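Local atomic coordinates of zona occludens toxin N-terminal domain-containing protein (Neisseria meningitidis MC58, PDB entry 2R2A), a protein that is of unknown function but carries the N-terminal Zot domain, of the P-loop NTPase clan, and so probably binds nucleotide as part of a longer membrane protein. Residues A[95-100]-A[128-133]; A[42-47]-A[55-60]. All blocks are in the same frame, centred on the assembly; numbering follows the deposited sequence.

Contact 1. Residues A[95-100]-A[128-133]; sequences EAQDVW and VLTQGP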
loop_
_atom_site.group_PDB
_atom_site.type_symbol
_atom_site.label_atom_id
_atom_site.label_comp_id
_atom_site.label_asym_id
_atom_site.label_seq_id
_atom_site.Cartn_x
_atom_site.Cartn_y
_atom_site.Cartn_z
ATOM N N GLU A 95 -0.038 7.424 1.559
ATOM C CA GLU A 95 -0.572 8.592 0.810
ATOM C C GLU A 95 -0.286 8.391 -0.680
ATOM O O GLU A 95 0.358 9.207 -1.330
ATOM C CB GLU A 95 -0.005 9.930 1.345
ATOM C CG GLU A 95 -0.555 10.332 2.772
ATOM C CD GLU A 95 -2.125 10.468 2.877
ATOM O OE1 GLU A 95 -2.725 11.405 2.337
ATOM O OE2 GLU A 95 -2.768 9.608 3.518
ATOM N N ALA A 96 -0.778 7.270 -1.196
ATOM C CA ALA A 96 -0.432 6.786 -2.515
ATOM C C ALA A 96 -0.874 7.683 -3.662
ATOM O O ALA A 96 -0.438 7.454 -4.796
ATOM C CB ALA A 96 -1.019 5.372 -2.721
ATOM N N GLN A 97 -1.794 8.627 -3.401
ATOM C CA GLN A 97 -2.226 9.572 -4.416
ATOM C C GLN A 97 -1.059 10.435 -4.892
ATOM O O GLN A 97 -1.144 11.038 -5.936
ATOM C CB GLN A 97 -3.408 10.462 -3.927
ATOM C CG GLN A 97 -3.118 11.494 -2.849
ATOM C CD GLN A 97 -3.137 10.950 -1.407
ATOM O OE1 GLN A 97 -3.087 9.764 -1.183
ATOM N NE2 GLN A 97 -3.202 11.855 -0.435
ATOM N N ASP A 98 0.041 10.437 -4.142
ATOM C CA ASP A 98 1.273 11.135 -4.549
ATOM C C ASP A 98 1.997 10.445 -5.707
ATOM O O ASP A 98 2.814 11.087 -6.393
ATOM C CB ASP A 98 2.228 11.260 -3.352
ATOM C CG ASP A 98 1.683 12.190 -2.286
ATOM O OD1 ASP A 98 0.707 12.936 -2.574
ATOM O OD2 ASP A 98 2.199 12.177 -1.156
ATOM N N VAL A 99 1.715 9.162 -5.916
ATOM C CA VAL A 99 2.402 8.370 -6.955
ATOM C C VAL A 99 1.428 8.052 -8.080
ATOM O O VAL A 99 1.791 8.164 -9.268
ATOM C CB VAL A 99 2.915 7.018 -6.404
ATOM C CG1 VAL A 99 3.699 6.266 -7.470
ATOM C CG2 VAL A 99 3.730 7.213 -5.151
ATOM N N TRP A 100 0.196 7.667 -7.709
ATOM C CA TRP A 100 -0.830 7.171 -8.621
ATOM C C TRP A 100 -2.144 7.928 -8.402
ATOM O O TRP A 100 -3.136 7.337 -7.958
ATOM C CB TRP A 100 -1.064 5.672 -8.389
ATOM C CG TRP A 100 0.173 4.826 -8.691
ATOM C CD1 TRP A 100 0.792 4.708 -9.897
ATOM C CD2 TRP A 100 0.921 4.028 -7.776
ATOM N NE1 TRP A 100 1.885 3.880 -9.794
ATOM C CE2 TRP A 100 1.967 3.415 -8.511
ATOM C CE3 TRP A 100 0.781 3.722 -6.418
ATOM C CZ2 TRP A 100 2.909 2.586 -7.922
ATOM C CZ3 TRP A 100 1.695 2.860 -5.838
ATOM C CH2 TRP A 100 2.749 2.295 -6.595
ATOM N N VAL A 128 -1.401 0.013 -0.860
ATOM C CA VAL A 128 -1.501 1.461 -1.011
ATOM C C VAL A 128 -2.452 1.974 0.068
ATOM O O VAL A 128 -3.486 1.378 0.310
ATOM C CB VAL A 128 -2.026 1.892 -2.416
ATOM C CG1 VAL A 128 -0.853 1.850 -3.456
ATOM C CG2 VAL A 128 -3.206 1.041 -2.855
ATOM N N LEU A 129 -2.011 2.989 0.802
ATOM C CA LEU A 129 -2.818 3.600 1.853
ATOM C C LEU A 129 -3.180 4.992 1.366
ATOM O O LEU A 129 -2.325 5.707 0.748
ATOM C CB LEU A 129 -1.996 3.726 3.145
ATOM C CG LEU A 129 -1.728 2.450 3.952
ATOM C CD1 LEU A 129 -0.884 1.512 3.158
ATOM C CD2 LEU A 129 -1.027 2.834 5.279
ATOM N N THR A 130 -4.436 5.398 1.594
ATOM C CA THR A 130 -4.753 6.753 1.204
ATOM C C THR A 130 -5.993 7.097 2.019
ATOM O O THR A 130 -6.558 6.209 2.684
ATOM C CB THR A 130 -4.982 6.913 -0.353
ATOM O OG1 THR A 130 -5.227 8.309 -0.657
ATOM C CG2 THR A 130 -6.201 6.113 -0.816
ATOM N N GLN A 131 -6.426 8.350 1.952
ATOM C CA GLN A 131 -7.553 8.777 2.726
ATOM C C GLN A 131 -8.890 8.393 2.077
ATOM O O GLN A 131 -9.902 8.256 2.796
ATOM C CB GLN A 131 -7.503 10.308 2.927
ATOM C CG GLN A 131 -6.331 10.648 3.834
ATOM C CD GLN A 131 -6.076 12.124 3.915
ATOM O OE1 GLN A 131 -6.953 12.854 4.312
ATOM N NE2 GLN A 131 -4.860 12.567 3.516
ATOM N N GLY A 132 -8.920 8.252 0.756
ATOM C CA GLY A 132 -10.181 7.914 0.078
ATOM C C GLY A 132 -9.837 7.277 -1.261
ATOM O O GLY A 132 -8.899 7.711 -1.938
ATOM N N PRO A 133 -10.612 6.256 -1.669
ATOM C CA PRO A 133 -10.208 5.540 -2.882
ATOM C C PRO A 133 -10.173 6.461 -4.130
ATOM O O PRO A 133 -9.334 6.268 -4.989
ATOM C CB PRO A 133 -11.319 4.463 -3.063
ATOM C CG PRO A 133 -12.077 4.457 -1.855
ATOM C CD PRO A 133 -11.867 5.736 -1.074
#
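E95 OE1 takes two amide N-H bonds. One comes across the contact from Q131 NE2 at 2.7 Å, on the syn side but 31° out of the carboxylate plane. The other comes from Q97 NE2 in the same segment at 2.8 Å, from above the carboxylate plane. The two donors reach the oxygen from opposite faces of that plane, so OE1 is held between two glutamine amides. The E95 chain bends at chi2 (-58°), which folds CD back, and the carboxylate end comes near Q131 although CB points away from 128-133. The Q97 amide is fixed at both ends. While NE2 donates a hydrogen bond to E95, OE1 accepts from T130 OG1 at 2.6 Å. The hydroxyl sits above the plane of that carbonyl. T130 places OG1 anti to its backbone N (chi1 -177°), which turns it to Q97. A backbone bond adds to these: A96 N to L129 O, 2.9 Å, nearly straight. It ties the first residue of the 3-10 turn 96-98 to strand 125-130. Beyond it the contact becomes apolar. V128 CG1 sits 3.6 Å from A96 CB and also touches W100 CZ3, at the six-membered end of the indole. V99 CG1 lies over one face of that ring. The indole NE1 bonds outward to N112 O. E95 follows strand 90-93 and D94 in a sequence that resembles a Walker B motif of P-loop NTPases. The 3-10 turn packs beside 125-130. Strands 90-93 and 7-11 flank 125-130 in the sheet, and helix 111-114 meets W100 through V113.

Contact 2. Residues A[42-47]-A[55-60]; sequences KVFTNI and TYIETD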
loop_
_atom_site.group_PDB
_atom_site.type_symbol
_atom_site.label_atom_id
_atom_site.label_comp_id
_atom_site.label_asym_id
_atom_site.label_seq_id
_atom_site.Cartn_x
_atom_site.Cartn_y
_atom_site.Cartn_z
ATOM N N LYS A 42 12.160 -8.359 0.422
ATOM C CA LYS A 42 12.577 -6.971 0.496
ATOM C C LYS A 42 11.326 -6.084 0.518
ATOM O O LYS A 42 10.385 -6.348 -0.230
ATOM C CB LYS A 42 13.432 -6.634 -0.724
ATOM C CG LYS A 42 13.987 -5.241 -0.727
ATOM C CD LYS A 42 15.064 -5.082 -1.838
ATOM C CE LYS A 42 15.807 -3.753 -1.669
ATOM N NZ LYS A 42 16.697 -3.370 -2.833
ATOM N N VAL A 43 11.317 -5.072 1.391
ATOM C CA VAL A 43 10.199 -4.114 1.542
ATOM C C VAL A 43 10.622 -2.702 1.069
ATOM O O VAL A 43 11.647 -2.182 1.501
ATOM C CB VAL A 43 9.687 -4.067 3.013
ATOM C CG1 VAL A 43 8.511 -3.059 3.193
ATOM C CG2 VAL A 43 9.218 -5.461 3.484
ATOM N N PHE A 44 9.870 -2.126 0.138
ATOM C CA PHE A 44 10.080 -0.732 -0.286
ATOM C C PHE A 44 8.952 0.070 0.319
ATOM O O PHE A 44 7.788 -0.320 0.196
ATOM C CB PHE A 44 10.031 -0.609 -1.817
ATOM C CG PHE A 44 11.158 -1.350 -2.526
ATOM C CD1 PHE A 44 10.963 -2.630 -3.037
ATOM C CD2 PHE A 44 12.388 -0.729 -2.705
ATOM C CE1 PHE A 44 12.007 -3.308 -3.703
ATOM C CE2 PHE A 44 13.449 -1.399 -3.356
ATOM C CZ PHE A 44 13.244 -2.688 -3.855
ATOM N N THR A 45 9.265 1.171 0.986
ATOM C CA THR A 45 8.187 1.985 1.534
ATOM C C THR A 45 8.612 3.411 1.737
ATOM O O THR A 45 9.804 3.703 1.736
ATOM C CB THR A 45 7.583 1.368 2.838
ATOM O OG1 THR A 45 6.394 2.072 3.232
ATOM C CG2 THR A 45 8.599 1.346 3.983
ATOM N N ASN A 46 7.626 4.302 1.871
ATOM C CA ASN A 46 7.872 5.700 2.238
ATOM C C ASN A 46 7.440 5.971 3.689
ATOM O O ASN A 46 7.478 7.116 4.129
ATOM C CB ASN A 46 7.166 6.682 1.258
ATOM C CG ASN A 46 5.644 6.540 1.261
ATOM O OD1 ASN A 46 5.108 5.445 1.426
ATOM N ND2 ASN A 46 4.934 7.666 1.070
ATOM N N ILE A 47 6.991 4.936 4.418
ATOM C CA ILE A 47 6.527 5.139 5.794
ATOM C C ILE A 47 7.692 5.515 6.707
ATOM O O ILE A 47 8.668 4.787 6.761
ATOM C CB ILE A 47 5.813 3.909 6.367
ATOM C CG1 ILE A 47 4.436 3.707 5.670
ATOM C CG2 ILE A 47 5.539 4.092 7.858
ATOM C CD1 ILE A 47 3.888 2.347 5.932
ATOM N N THR A 55 13.650 -0.572 2.363
ATOM C CA THR A 55 14.284 0.424 1.520
ATOM C C THR A 55 13.339 1.596 1.317
ATOM O O THR A 55 12.192 1.388 0.922
ATOM C CB THR A 55 14.631 -0.190 0.176
ATOM O OG1 THR A 55 15.521 -1.289 0.408
ATOM C CG2 THR A 55 15.274 0.824 -0.721
ATOM N N TYR A 56 13.825 2.810 1.596
ATOM C CA TYR A 56 13.044 4.037 1.408
ATOM C C TYR A 56 12.808 4.344 -0.063
ATOM O O TYR A 56 13.735 4.293 -0.882
ATOM C CB TYR A 56 13.715 5.249 2.073
ATOM C CG TYR A 56 12.929 6.542 1.936
ATOM C CD1 TYR A 56 13.333 7.532 1.031
ATOM C CD2 TYR A 56 11.770 6.778 2.706
ATOM C CE1 TYR A 56 12.627 8.714 0.889
ATOM C CE2 TYR A 56 11.048 7.975 2.561
ATOM C CZ TYR A 56 11.488 8.930 1.651
ATOM O OH TYR A 56 10.802 10.107 1.484
ATOM N N ILE A 57 11.560 4.689 -0.387
ATOM C CA ILE A 57 11.231 5.246 -1.701
ATOM C C ILE A 57 10.662 6.668 -1.581
ATOM O O ILE A 57 9.800 6.937 -0.729
ATOM C CB ILE A 57 10.285 4.311 -2.515
ATOM C CG1 ILE A 57 9.000 3.959 -1.742
ATOM C CG2 ILE A 57 11.016 3.037 -2.882
ATOM C CD1 ILE A 57 7.978 3.102 -2.566
ATOM N N GLU A 58 11.153 7.567 -2.441
ATOM C CA GLU A 58 10.695 8.957 -2.490
ATOM C C GLU A 58 9.436 9.098 -3.339
ATOM O O GLU A 58 9.431 8.754 -4.526
ATOM C CB GLU A 58 11.790 9.885 -3.068
ATOM C CG GLU A 58 11.448 11.380 -3.003
ATOM C CD GLU A 58 10.923 11.782 -1.627
ATOM O OE1 GLU A 58 11.695 11.727 -0.649
ATOM O OE2 GLU A 58 9.719 12.106 -1.515
ATOM N N THR A 59 8.370 9.599 -2.730
ATOM C CA THR A 59 7.118 9.779 -3.448
ATOM C C THR A 59 6.837 11.216 -3.906
ATOM O O THR A 59 5.874 11.443 -4.676
ATOM C CB THR A 59 5.900 9.274 -2.626
ATOM O OG1 THR A 59 5.821 9.999 -1.402
ATOM C CG2 THR A 59 6.039 7.797 -2.325
ATOM N N ASP A 60 7.646 12.174 -3.450
ATOM C CA ASP A 60 7.447 13.574 -3.855
ATOM C C ASP A 60 8.235 13.818 -5.136
ATOM O O ASP A 60 9.463 13.855 -5.123
ATOM C CB ASP A 60 7.854 14.547 -2.748
ATOM C CG ASP A 60 7.541 16.023 -3.090
ATOM O OD1 ASP A 60 7.275 16.356 -4.264
ATOM O OD2 ASP A 60 7.567 16.853 -2.157
HETATM O O HOH W 1 6.467 10.160 1.302
#
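F44 and T55 are paired in parallel strands, and their side chains lie side by side on one face of the sheet. The tight part is the backbone. T55 N donates a hydrogen bond to V43 O at 2.7 Å, and T55 O accepts from T45 N at 2.9 Å. T45 O then accepts from I57 N, which sits above the carbonyl plane. The strands make 34° with each other. On the F44 side, ring atom CD2 lies 3.7 Å from T55 CB, and F44 CB lies 3.9 Å from I57 CG2. I57 CG1 stands between the backbone N and the carbonyl carbon (chi1 55°), and CG2, anti to that carbon, reaches F44. The F44 ring also meets W80, and I57 touches M77 and W80 of helix 77-80, so this side is well covered.

The partly exposed ends, with K42, N46 and Y56, are held by fewer direct bonds. K42 CE comes within 3.2 Å of T55 OG1, a close approach without a bond, while its NZ bonds to N86. At the other end N46 and T59 have no direct bond. A water joins them, 2.9 Å from N46 ND2 and 2.8 Å from T59 OG1. N46 OD1 accepts from D94 N. The Y56 ring lies obliquely by N46 CA, and its hydroxyl bonds to E58 OE1.

T45 OG1 accepts from I47 N, which makes an ST turn where strand 43-45 ends; the hydroxyl also bonds to I92 O. Adjacent parallel strands of this kind belong to the central sheet of a P-loop NTPase-like alpha/beta fold.

How the contacts relate
Contact 2 precedes contact 1 in the chain, and their centres lie about 14 Å apart. Both reach the same sheet, where strand 90-93 runs between 43-45 and 125-130. They touch: V99 CG2 packs on T59 CG2 at 3.7 Å, and D98 CB lies 3.9 Å from T59 O. D94 is shared: its N bonds to N46, and L129 touches it. G12, G17, K18 and T19, running from a loop into helix 18-28, resemble a Walker A motif. L129 touches residues of this pattern, and its side chain is about 6 Å from a bound sulfate. This is consistent with contact 1 bordering a phosphate-binding pocket, though the sulfate probably comes from crystallisation. I47 of contact 2 touches T19.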